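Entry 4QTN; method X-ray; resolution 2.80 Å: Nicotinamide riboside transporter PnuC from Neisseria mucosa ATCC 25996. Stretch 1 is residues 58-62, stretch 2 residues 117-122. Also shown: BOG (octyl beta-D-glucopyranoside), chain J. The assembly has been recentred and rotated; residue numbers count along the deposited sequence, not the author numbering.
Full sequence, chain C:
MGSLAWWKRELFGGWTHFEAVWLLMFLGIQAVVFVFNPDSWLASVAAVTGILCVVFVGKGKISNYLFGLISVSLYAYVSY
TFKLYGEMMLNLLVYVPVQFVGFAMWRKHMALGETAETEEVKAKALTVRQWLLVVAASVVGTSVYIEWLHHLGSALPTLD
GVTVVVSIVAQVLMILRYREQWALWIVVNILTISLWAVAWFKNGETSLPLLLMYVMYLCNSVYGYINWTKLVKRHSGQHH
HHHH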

# COMPACT_ATOMS: atom_id res chain seq x y z
N GLY C 58 10.04 15.82 4.47
CA GLY C 58 8.91 15.94 3.56
C GLY C 58 8.45 17.36 3.47
O GLY C 58 8.10 17.84 2.39
N LYS C 59 8.46 18.05 4.61
CA LYS C 59 8.11 19.47 4.69
C LYS C 59 9.22 20.37 4.12
O LYS C 59 8.98 21.51 3.70
CB LYS C 59 7.83 19.86 6.15
CG LYS C 59 6.36 19.89 6.50
CD LYS C 59 5.66 20.96 5.72
CE LYS C 59 4.80 21.83 6.62
NZ LYS C 59 3.93 22.69 5.78
N GLY C 60 10.44 19.84 4.12
CA GLY C 60 11.59 20.59 3.66
C GLY C 60 12.14 21.49 4.75
O GLY C 60 12.83 22.44 4.45
N LYS C 61 11.81 21.18 6.01
CA LYS C 61 12.31 21.93 7.18
C LYS C 61 13.74 21.53 7.55
O LYS C 61 14.09 20.34 7.53
CB LYS C 61 11.41 21.72 8.38
CG LYS C 61 10.03 22.29 8.21
CD LYS C 61 9.32 22.43 9.54
CE LYS C 61 8.09 23.31 9.40
NZ LYS C 61 8.10 24.42 10.39
N ILE C 62 14.55 22.51 7.94
CA ILE C 62 15.99 22.30 8.16
C ILE C 62 16.31 21.57 9.45
O ILE C 62 17.36 20.92 9.57
CB ILE C 62 16.77 23.62 8.15
CG1 ILE C 62 18.26 23.34 8.28
CG2 ILE C 62 16.27 24.55 9.26
CD1 ILE C 62 19.10 24.09 7.28
N GLU C 117 5.62 31.42 7.90
CA GLU C 117 5.70 31.10 9.34
C GLU C 117 6.89 30.18 9.62
O GLU C 117 7.14 29.79 10.77
CB GLU C 117 4.43 30.41 9.82
CG GLU C 117 3.17 31.24 9.78
CD GLU C 117 1.95 30.45 10.27
OE1 GLU C 117 2.01 29.20 10.29
OE2 GLU C 117 0.94 31.09 10.64
N THR C 118 7.59 29.79 8.55
CA THR C 118 8.76 28.92 8.64
C THR C 118 9.63 29.08 7.37
O THR C 118 9.34 29.92 6.51
CB THR C 118 8.35 27.44 8.86
OG1 THR C 118 9.48 26.70 9.35
CG2 THR C 118 7.81 26.79 7.54
N GLU C 119 10.69 28.31 7.27
CA GLU C 119 11.55 28.35 6.11
C GLU C 119 11.61 26.97 5.48
O GLU C 119 11.81 25.99 6.19
CB GLU C 119 12.94 28.85 6.50
CG GLU C 119 12.94 30.28 7.07
CD GLU C 119 13.43 30.37 8.54
OE1 GLU C 119 14.55 29.89 8.83
OE2 GLU C 119 12.69 30.95 9.39
N GLU C 120 11.33 26.90 4.17
CA GLU C 120 11.44 25.63 3.40
C GLU C 120 12.63 25.67 2.45
O GLU C 120 12.85 26.68 1.77
CB GLU C 120 10.15 25.31 2.60
CG GLU C 120 9.16 26.47 2.46
CD GLU C 120 8.41 26.49 1.12
OE1 GLU C 120 9.06 26.69 0.08
OE2 GLU C 120 7.15 26.38 1.11
N VAL C 121 13.38 24.56 2.40
CA VAL C 121 14.49 24.36 1.44
C VAL C 121 14.02 24.50 -0.01
O VAL C 121 12.84 24.27 -0.31
CB VAL C 121 15.15 22.96 1.64
CG1 VAL C 121 14.37 21.88 0.90
CG2 VAL C 121 16.61 22.98 1.21
N LYS C 122 14.93 24.91 -0.90
CA LYS C 122 14.60 25.10 -2.30
C LYS C 122 14.79 23.80 -3.05
O LYS C 122 15.87 23.30 -3.15
CB LYS C 122 15.44 26.23 -2.91
CG LYS C 122 14.95 27.64 -2.53
CD LYS C 122 15.74 28.75 -3.24
CE LYS C 122 17.08 29.03 -2.56
NZ LYS C 122 18.01 29.84 -3.41
C1 BOG J . -0.55 24.92 13.85
O1 BOG J . -0.49 23.54 13.96
C2 BOG J . -0.03 25.35 12.49
O2 BOG J . 1.39 24.97 12.31
C3 BOG J . -0.14 26.82 12.32
O3 BOG J . 0.39 27.17 11.00
C4 BOG J . -1.55 27.31 12.45
O4 BOG J . -1.56 28.74 12.50
C5 BOG J . -2.32 26.74 13.67
O5 BOG J . -1.98 25.33 14.06
C6 BOG J . -3.77 26.78 13.33
O6 BOG J . -4.55 26.87 14.52
C1' BOG J . 0.61 23.04 14.76
C2' BOG J . 0.88 21.55 14.34
C3' BOG J . 1.95 20.94 15.21
C4' BOG J . 2.05 19.43 14.87
C5' BOG J . 3.18 18.75 15.70
C6' BOG J . 4.55 19.37 15.32
C7' BOG J . 5.37 19.71 16.59
C8' BOG J . 6.39 18.57 16.92

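Two hydrogen bonds join these stretches, one between backbone atoms and one between side chains. In the first, Val121 N donates to Gly60 O across 3.0 Å, and the N-H...O angle of 176° leaves the bond almost perfectly linear. It sits where the CA atoms of the two stretches come nearest: Gly60 CA and Glu120 CA lie 5.0 Å apart, and Gly60 O also comes within 3.6 Å of Glu120 CA.

The second bond runs from Lys61 NZ to Thr118 OG1 at 2.9 Å. The CA-to-CB bond of Lys61 points away from the partner stretch, yet the end of its side chain comes nearer, with chi1 at m and chi2 and chi3 both at t before chi4 departs from a well at -127°. A long, flexible side chain suits this reach. Thr118, chi1 at t, points toward stretch 1, so its short side chain presents the hydroxyl as acceptor. Lys61 NZ is also hydrogen-bonded elsewhere in the structure.

Other contacts, such as Lys59 O to Glu120 CB at 4.1 Å and Lys61 CA to Glu119 O at 4.2 Å, are van der Waals and modest. Together the stretches bury 248 Å², both sides summed, with Lys61 and Gly60 contributing 50 and 49 Å².

Glycine suits position 60 on two counts. Its phi/psi of 83/20, adopted as the chain leaves the helix, favours a residue without a CB; moreover, an ideal CB would point toward stretch 2, 3.5 Å from Val121 CG1 and 4.0 Å from Glu120 CB, a tight fit against the valine methyl.

The acidic side chains take no polar part in the pairing. Glu120 leads its end away, and its OE1 is hydrogen-bonded elsewhere in the structure, while Glu117, out of contact with stretch 1, accepts a hydrogen bond at OE1 from BOG O3 at 2.7 Å.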